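Local coordinates for protein DTDP-4-dehydrorhamnose reductase, rfbD ortholog (Clostridium acetobutylicum, PDB 1VL0) that probably catalyses the last step of dTDP-L-rhamnose synthesis, the reduction of dTDP-6-deoxy-L-lyxo-4-hexulose, and binds a nicotinamide dinucleotide cofactor, at residues A[163-175]-A[279-291]. Sequence-based numbering, arbitrary orientation.
With NAI (1,4-dihydronicotinamide adenine dinucleotide), chain D.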
loop_
_atom_site.group_PDB
_atom_site.type_symbol
_atom_site.label_atom_id
_atom_site.label_comp_id
_atom_site.label_asym_id
_atom_site.label_seq_id
_atom_site.Cartn_x
_atom_site.Cartn_y
_atom_site.Cartn_z
ATOM N N LEU A 163 11.941 25.048 3.338
ATOM C CA LEU A 163 13.189 24.821 2.623
ATOM C C LEU A 163 13.767 26.082 1.957
ATOM O O LEU A 163 13.066 26.815 1.247
ATOM C CB LEU A 163 12.965 23.761 1.541
ATOM C CG LEU A 163 14.194 23.258 0.829
ATOM C CD1 LEU A 163 15.072 22.471 1.762
ATOM C CD2 LEU A 163 13.785 22.430 -0.395
ATOM N N TYR A 164 15.065 26.311 2.153
ATOM C CA TYR A 164 15.716 27.473 1.560
ATOM C C TYR A 164 16.992 27.036 0.877
ATOM O O TYR A 164 17.650 26.087 1.267
ATOM C CB TYR A 164 15.980 28.610 2.597
ATOM C CG TYR A 164 16.877 28.184 3.754
ATOM C CD1 TYR A 164 18.241 28.249 3.640
ATOM C CD2 TYR A 164 16.344 27.719 4.927
ATOM C CE1 TYR A 164 19.060 27.856 4.667
ATOM C CE2 TYR A 164 17.141 27.322 5.950
ATOM C CZ TYR A 164 18.499 27.428 5.830
ATOM O OH TYR A 164 19.314 26.982 6.822
ATOM N N GLY A 165 17.331 27.773 -0.155
ATOM C CA GLY A 165 18.541 27.525 -0.940
ATOM C C GLY A 165 18.595 28.502 -2.105
ATOM O O GLY A 165 18.171 29.661 -1.992
ATOM N N ASP A 166 19.113 28.013 -3.222
ATOM C CA ASP A 166 19.355 28.796 -4.402
ATOM C C ASP A 166 18.041 29.022 -5.223
ATOM O O ASP A 166 17.792 28.411 -6.268
ATOM C CB ASP A 166 20.435 28.111 -5.229
ATOM C CG ASP A 166 20.991 29.009 -6.342
ATOM O OD1 ASP A 166 20.562 30.177 -6.442
ATOM O OD2 ASP A 166 21.895 28.619 -7.108
ATOM N N GLY A 167 17.194 29.909 -4.708
ATOM C CA GLY A 167 15.932 30.228 -5.349
ATOM C C GLY A 167 15.172 31.115 -4.395
ATOM O O GLY A 167 15.731 31.552 -3.370
ATOM N N ASN A 168 13.905 31.354 -4.688
ATOM C CA ASN A 168 13.053 32.157 -3.824
ATOM C C ASN A 168 12.721 31.391 -2.559
ATOM O O ASN A 168 12.565 30.205 -2.613
ATOM C CB ASN A 168 11.746 32.502 -4.555
ATOM C CG ASN A 168 11.933 33.609 -5.582
ATOM O OD1 ASN A 168 12.833 34.472 -5.443
ATOM N ND2 ASN A 168 11.085 33.601 -6.616
ATOM N N ASN A 169 12.626 32.084 -1.432
ATOM C CA ASN A 169 12.363 31.459 -0.165
ATOM C C ASN A 169 12.165 32.511 0.931
ATOM O O ASN A 169 12.268 33.717 0.696
ATOM C CB ASN A 169 13.499 30.496 0.200
ATOM C CG ASN A 169 14.812 31.191 0.413
ATOM O OD1 ASN A 169 14.936 32.014 1.300
ATOM N ND2 ASN A 169 15.816 30.853 -0.402
ATOM N N PHE A 170 11.867 32.042 2.134
ATOM C CA PHE A 170 11.500 32.919 3.243
ATOM C C PHE A 170 12.643 33.782 3.688
ATOM O O PHE A 170 12.444 34.905 4.151
ATOM C CB PHE A 170 11.051 32.058 4.416
ATOM C CG PHE A 170 10.609 32.827 5.613
ATOM C CD1 PHE A 170 9.383 33.431 5.634
ATOM C CD2 PHE A 170 11.407 32.909 6.736
ATOM C CE1 PHE A 170 8.955 34.095 6.780
ATOM C CE2 PHE A 170 11.002 33.576 7.850
ATOM C CZ PHE A 170 9.782 34.182 7.878
ATOM N N VAL A 171 13.862 33.255 3.552
ATOM C CA VAL A 171 15.048 34.001 3.937
ATOM C C VAL A 171 15.189 35.251 3.064
ATOM O O VAL A 171 15.289 36.375 3.591
ATOM C CB VAL A 171 16.336 33.131 3.909
ATOM C CG1 VAL A 171 17.538 33.934 4.336
ATOM C CG2 VAL A 171 16.182 31.933 4.813
ATOM N N LYS A 172 15.194 35.043 1.745
ATOM C CA LYS A 172 15.273 36.147 0.788
ATOM C C LYS A 172 14.116 37.143 0.933
ATOM O O LYS A 172 14.300 38.367 0.893
ATOM C CB LYS A 172 15.373 35.603 -0.646
ATOM C CG LYS A 172 16.686 34.898 -0.931
ATOM C CD LYS A 172 16.820 34.554 -2.443
ATOM C CE LYS A 172 18.099 33.831 -2.772
ATOM N NZ LYS A 172 18.207 33.614 -4.283
ATOM N N THR A 173 12.920 36.609 1.121
ATOM C CA THR A 173 11.739 37.430 1.362
ATOM C C THR A 173 11.872 38.346 2.577
ATOM O O THR A 173 11.640 39.546 2.482
ATOM C CB THR A 173 10.548 36.504 1.518
ATOM O OG1 THR A 173 10.336 35.842 0.263
ATOM C CG2 THR A 173 9.254 37.274 1.783
HETATM N N MSE A 174 12.231 37.760 3.714
HETATM C CA MSE A 174 12.458 38.510 4.922
HETATM C C MSE A 174 13.515 39.577 4.759
HETATM O O MSE A 174 13.335 40.666 5.253
HETATM C CB MSE A 174 12.900 37.588 6.054
HETATM C CG MSE A 174 11.778 36.865 6.725
HETATM SE SE MSE A 174 10.300 38.049 7.425
HETATM C CE MSE A 174 9.033 37.600 6.074
ATOM N N ILE A 175 14.636 39.228 4.125
ATOM C CA ILE A 175 15.723 40.174 3.852
ATOM C C ILE A 175 15.213 41.334 3.062
ATOM O O ILE A 175 15.476 42.466 3.425
ATOM C CB ILE A 175 16.936 39.486 3.152
ATOM C CG1 ILE A 175 17.685 38.639 4.181
ATOM C CG2 ILE A 175 17.913 40.523 2.594
ATOM C CD1 ILE A 175 18.710 37.636 3.628
ATOM N N TRP A 279 19.404 24.022 13.040
ATOM C CA TRP A 279 18.896 24.913 12.044
ATOM C C TRP A 279 19.663 26.226 12.002
ATOM O O TRP A 279 19.947 26.746 10.951
ATOM C CB TRP A 279 17.395 25.103 12.238
ATOM C CG TRP A 279 16.911 25.914 13.392
ATOM C CD1 TRP A 279 16.520 25.451 14.619
ATOM C CD2 TRP A 279 16.674 27.328 13.405
ATOM N NE1 TRP A 279 16.067 26.489 15.395
ATOM C CE2 TRP A 279 16.157 27.657 14.688
ATOM C CE3 TRP A 279 16.871 28.361 12.478
ATOM C CZ2 TRP A 279 15.834 28.970 15.057
ATOM C CZ3 TRP A 279 16.549 29.626 12.816
ATOM C CH2 TRP A 279 16.009 29.937 14.119
ATOM N N LYS A 280 20.089 26.724 13.143
ATOM C CA LYS A 280 20.815 28.016 13.166
ATOM C C LYS A 280 22.180 27.951 12.508
ATOM O O LYS A 280 22.644 28.914 11.908
ATOM C CB LYS A 280 20.951 28.499 14.601
ATOM C CG LYS A 280 19.632 29.061 15.146
ATOM C CD LYS A 280 19.814 29.550 16.534
ATOM C CE LYS A 280 18.512 30.122 17.092
ATOM N NZ LYS A 280 18.754 30.558 18.493
ATOM N N GLU A 281 22.818 26.796 12.601
ATOM C CA GLU A 281 24.109 26.581 11.956
ATOM C C GLU A 281 23.993 26.558 10.419
ATOM O O GLU A 281 24.801 27.142 9.717
ATOM C CB GLU A 281 24.691 25.272 12.473
ATOM C CG GLU A 281 26.081 24.928 11.982
ATOM C CD GLU A 281 26.610 23.585 12.523
ATOM O OE1 GLU A 281 25.989 23.006 13.453
ATOM O OE2 GLU A 281 27.640 23.101 11.985
ATOM N N SER A 282 23.003 25.822 9.908
ATOM C CA SER A 282 22.734 25.753 8.521
ATOM C C SER A 282 22.388 27.126 7.969
ATOM O O SER A 282 22.805 27.512 6.870
ATOM C CB SER A 282 21.580 24.774 8.270
ATOM O OG SER A 282 22.000 23.456 8.527
ATOM N N LEU A 283 21.592 27.851 8.733
ATOM C CA LEU A 283 21.085 29.145 8.323
ATOM C C LEU A 283 22.244 30.159 8.261
ATOM O O LEU A 283 22.422 30.876 7.223
ATOM C CB LEU A 283 19.985 29.593 9.292
ATOM C CG LEU A 283 19.455 30.981 8.940
ATOM C CD1 LEU A 283 18.912 31.087 7.450
ATOM C CD2 LEU A 283 18.465 31.451 9.947
ATOM N N LYS A 284 23.092 30.156 9.284
ATOM C CA LYS A 284 24.278 31.028 9.264
ATOM C C LYS A 284 25.149 30.759 8.043
ATOM O O LYS A 284 25.639 31.709 7.401
ATOM C CB LYS A 284 25.118 30.910 10.527
ATOM C CG LYS A 284 26.239 31.952 10.567
ATOM C CD LYS A 284 26.922 32.121 11.903
ATOM C CE LYS A 284 27.823 33.376 11.891
ATOM N NZ LYS A 284 28.812 33.403 10.722
ATOM N N GLU A 285 25.363 29.493 7.705
ATOM C CA GLU A 285 26.202 29.143 6.534
ATOM C C GLU A 285 25.569 29.741 5.259
ATOM O O GLU A 285 26.235 30.221 4.341
ATOM C CB GLU A 285 26.352 27.633 6.461
ATOM C CG GLU A 285 27.065 27.081 5.246
ATOM C CD GLU A 285 26.880 25.564 5.062
ATOM O OE1 GLU A 285 25.736 25.105 4.785
ATOM O OE2 GLU A 285 27.890 24.810 5.148
ATOM N N TYR A 286 24.257 29.718 5.206
ATOM C CA TYR A 286 23.526 30.193 4.047
ATOM C C TYR A 286 23.591 31.703 3.918
ATOM O O TYR A 286 23.875 32.224 2.819
ATOM C CB TYR A 286 22.069 29.723 4.086
ATOM C CG TYR A 286 21.230 30.211 2.919
ATOM C CD1 TYR A 286 21.438 29.728 1.642
ATOM C CD2 TYR A 286 20.233 31.118 3.113
ATOM C CE1 TYR A 286 20.677 30.169 0.580
ATOM C CE2 TYR A 286 19.449 31.564 2.075
ATOM C CZ TYR A 286 19.671 31.092 0.811
ATOM O OH TYR A 286 18.885 31.559 -0.198
ATOM N N ILE A 287 23.318 32.404 5.003
ATOM C CA ILE A 287 23.395 33.858 5.039
ATOM C C ILE A 287 24.813 34.311 4.665
ATOM O O ILE A 287 24.945 35.250 3.888
ATOM C CB ILE A 287 23.009 34.431 6.436
ATOM C CG1 ILE A 287 21.601 34.056 6.841
ATOM C CG2 ILE A 287 23.176 35.964 6.502
ATOM C CD1 ILE A 287 20.567 34.633 6.075
ATOM N N ASP A 288 25.847 33.621 5.159
ATOM C CA ASP A 288 27.218 33.943 4.821
ATOM C C ASP A 288 27.446 33.819 3.301
ATOM O O ASP A 288 28.051 34.662 2.717
ATOM C CB ASP A 288 28.201 33.051 5.595
ATOM C CG ASP A 288 28.236 33.357 7.131
ATOM O OD1 ASP A 288 27.622 34.342 7.619
ATOM O OD2 ASP A 288 28.871 32.635 7.915
ATOM N N LEU A 289 26.974 32.745 2.695
ATOM C CA LEU A 289 27.020 32.553 1.254
ATOM C C LEU A 289 26.354 33.704 0.517
ATOM O O LEU A 289 26.875 34.201 -0.484
ATOM C CB LEU A 289 26.344 31.227 0.862
ATOM C CG LEU A 289 26.407 30.816 -0.615
ATOM C CD1 LEU A 289 27.830 30.525 -1.021
ATOM C CD2 LEU A 289 25.531 29.617 -0.874
ATOM N N LEU A 290 25.196 34.113 0.991
ATOM C CA LEU A 290 24.449 35.209 0.387
ATOM C C LEU A 290 25.159 36.526 0.425
ATOM O O LEU A 290 25.085 37.272 -0.536
ATOM C CB LEU A 290 23.150 35.450 1.136
ATOM C CG LEU A 290 21.977 34.533 0.918
ATOM C CD1 LEU A 290 20.819 35.074 1.731
ATOM C CD2 LEU A 290 21.590 34.465 -0.528
ATOM N N GLN A 291 25.796 36.833 1.559
ATOM C CA GLN A 291 26.567 38.077 1.719
ATOM C C GLN A 291 28.032 37.905 1.358
ATOM O O GLN A 291 28.896 38.542 1.927
ATOM C CB GLN A 291 26.447 38.729 3.130
ATOM C CG GLN A 291 25.714 37.956 4.226
ATOM C CD GLN A 291 25.223 38.803 5.432
ATOM O OE1 GLN A 291 25.602 38.548 6.595
ATOM N NE2 GLN A 291 24.329 39.755 5.159
HETATM P PA NAI D . 11.542 24.840 -6.595
HETATM O O1A NAI D . 10.178 25.465 -6.684
HETATM O O2A NAI D . 12.635 25.801 -6.194
HETATM O O5B NAI D . 11.791 24.083 -7.988
HETATM C C5B NAI D . 10.791 23.189 -8.436
HETATM C C4B NAI D . 10.948 22.897 -9.922
HETATM O O4B NAI D . 9.746 22.316 -10.425
HETATM C C3B NAI D . 11.175 24.115 -10.815
HETATM O O3B NAI D . 12.474 24.086 -11.374
HETATM C C2B NAI D . 10.073 23.959 -11.874
HETATM O O2B NAI D . 10.368 24.517 -13.147
HETATM C C1B NAI D . 9.892 22.438 -11.827
HETATM N N9A NAI D . 8.791 21.836 -12.601
HETATM C C8A NAI D . 7.496 22.273 -12.603
HETATM N N7A NAI D . 6.789 21.497 -13.449
HETATM C C5A NAI D . 7.599 20.575 -14.018
HETATM C C6A NAI D . 7.356 19.562 -14.948
HETATM N N6A NAI D . 6.150 19.379 -15.462
HETATM N N1A NAI D . 8.395 18.753 -15.348
HETATM C C2A NAI D . 9.674 18.945 -14.813
HETATM N N3A NAI D . 9.923 19.957 -13.922
HETATM C C4A NAI D . 8.891 20.770 -13.501
HETATM O O3 NAI D . 11.445 23.581 -5.606
HETATM P PN NAI D . 12.253 23.355 -4.221
HETATM O O1N NAI D . 13.571 22.743 -4.478
HETATM O O2N NAI D . 12.006 24.524 -3.347
HETATM O O5D NAI D . 11.426 22.069 -3.693
HETATM C C5D NAI D . 11.987 20.776 -3.875
HETATM C C4D NAI D . 11.058 19.742 -3.295
HETATM O O4D NAI D . 10.821 19.974 -1.890
HETATM C C3D NAI D . 9.698 19.722 -3.991
HETATM O O3D NAI D . 9.472 18.374 -4.294
HETATM C C2D NAI D . 8.703 20.257 -2.961
HETATM O O2D NAI D . 7.375 19.745 -2.998
HETATM C C1D NAI D . 9.415 19.864 -1.662
HETATM N N1N NAI D . 9.089 20.724 -0.527
HETATM C C2N NAI D . 9.588 22.007 -0.499
HETATM C C3N NAI D . 9.287 22.803 0.604
HETATM C C7N NAI D . 9.494 24.287 0.540
HETATM O O7N NAI D . 9.473 24.993 1.751
HETATM N N7N NAI D . 9.692 24.897 -0.636
HETATM C C4N NAI D . 8.503 22.291 1.647
HETATM C C5N NAI D . 8.003 20.989 1.603
HETATM C C6N NAI D . 8.320 20.226 0.484
HETATM O O HOH W 1 18.204 25.966 8.766
#
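Y164 and Y286 carry the contact, their side chains running antiparallel, side by side. The ring planes lie 52° apart, an oblique pairing with centroids separated by 4.9 Å; Y164 CD1 sits over the rim of one face of Y286, and L290 CG of its own helix over the opposite face. V171 CG1 meets the edge of the same ring, near its plane.

Among the apolar contacts, V171 is a knob in a hole formed by L283, Y286, I287 and L290. Its two methyls divide the work: V171 CG1, anti to the backbone N (chi1 -179°), reaches I287 CD1 at 3.6 Å, while V171 CG2 faces L283 CD1 at 3.9 Å. That same L283 methyl lies over one face of the Y164 ring, and one turn further on I175 CD1 touches L290 CD1 at 3.8 Å.

Polar contacts hold both phenol ends. Y286 OH donates to G165 O at 2.7 Å from above the carbonyl plane; G167 N reaches this oxygen from the other face. Y164 OH meets a water in its ring plane, and the water donates to W279 O at 2.9 Å. N169 caps helix 170-180, its OD1 accepting from K172 N, while its ND2 is hydrogen-bonded to OE1 of Q23, a cofactor-site residue.

At the start of 163-175, L163 N donates almost straight (174°) to the cofactor carboxamide O7N at 2.9 Å. The C-terminal helix thus joins the turn after a cofactor-binding strand through two buried tyrosines whose phenol ends find polar partners, G165 O directly for Y286 and a water for Y164, while their rings and V171 fill the apolar space between.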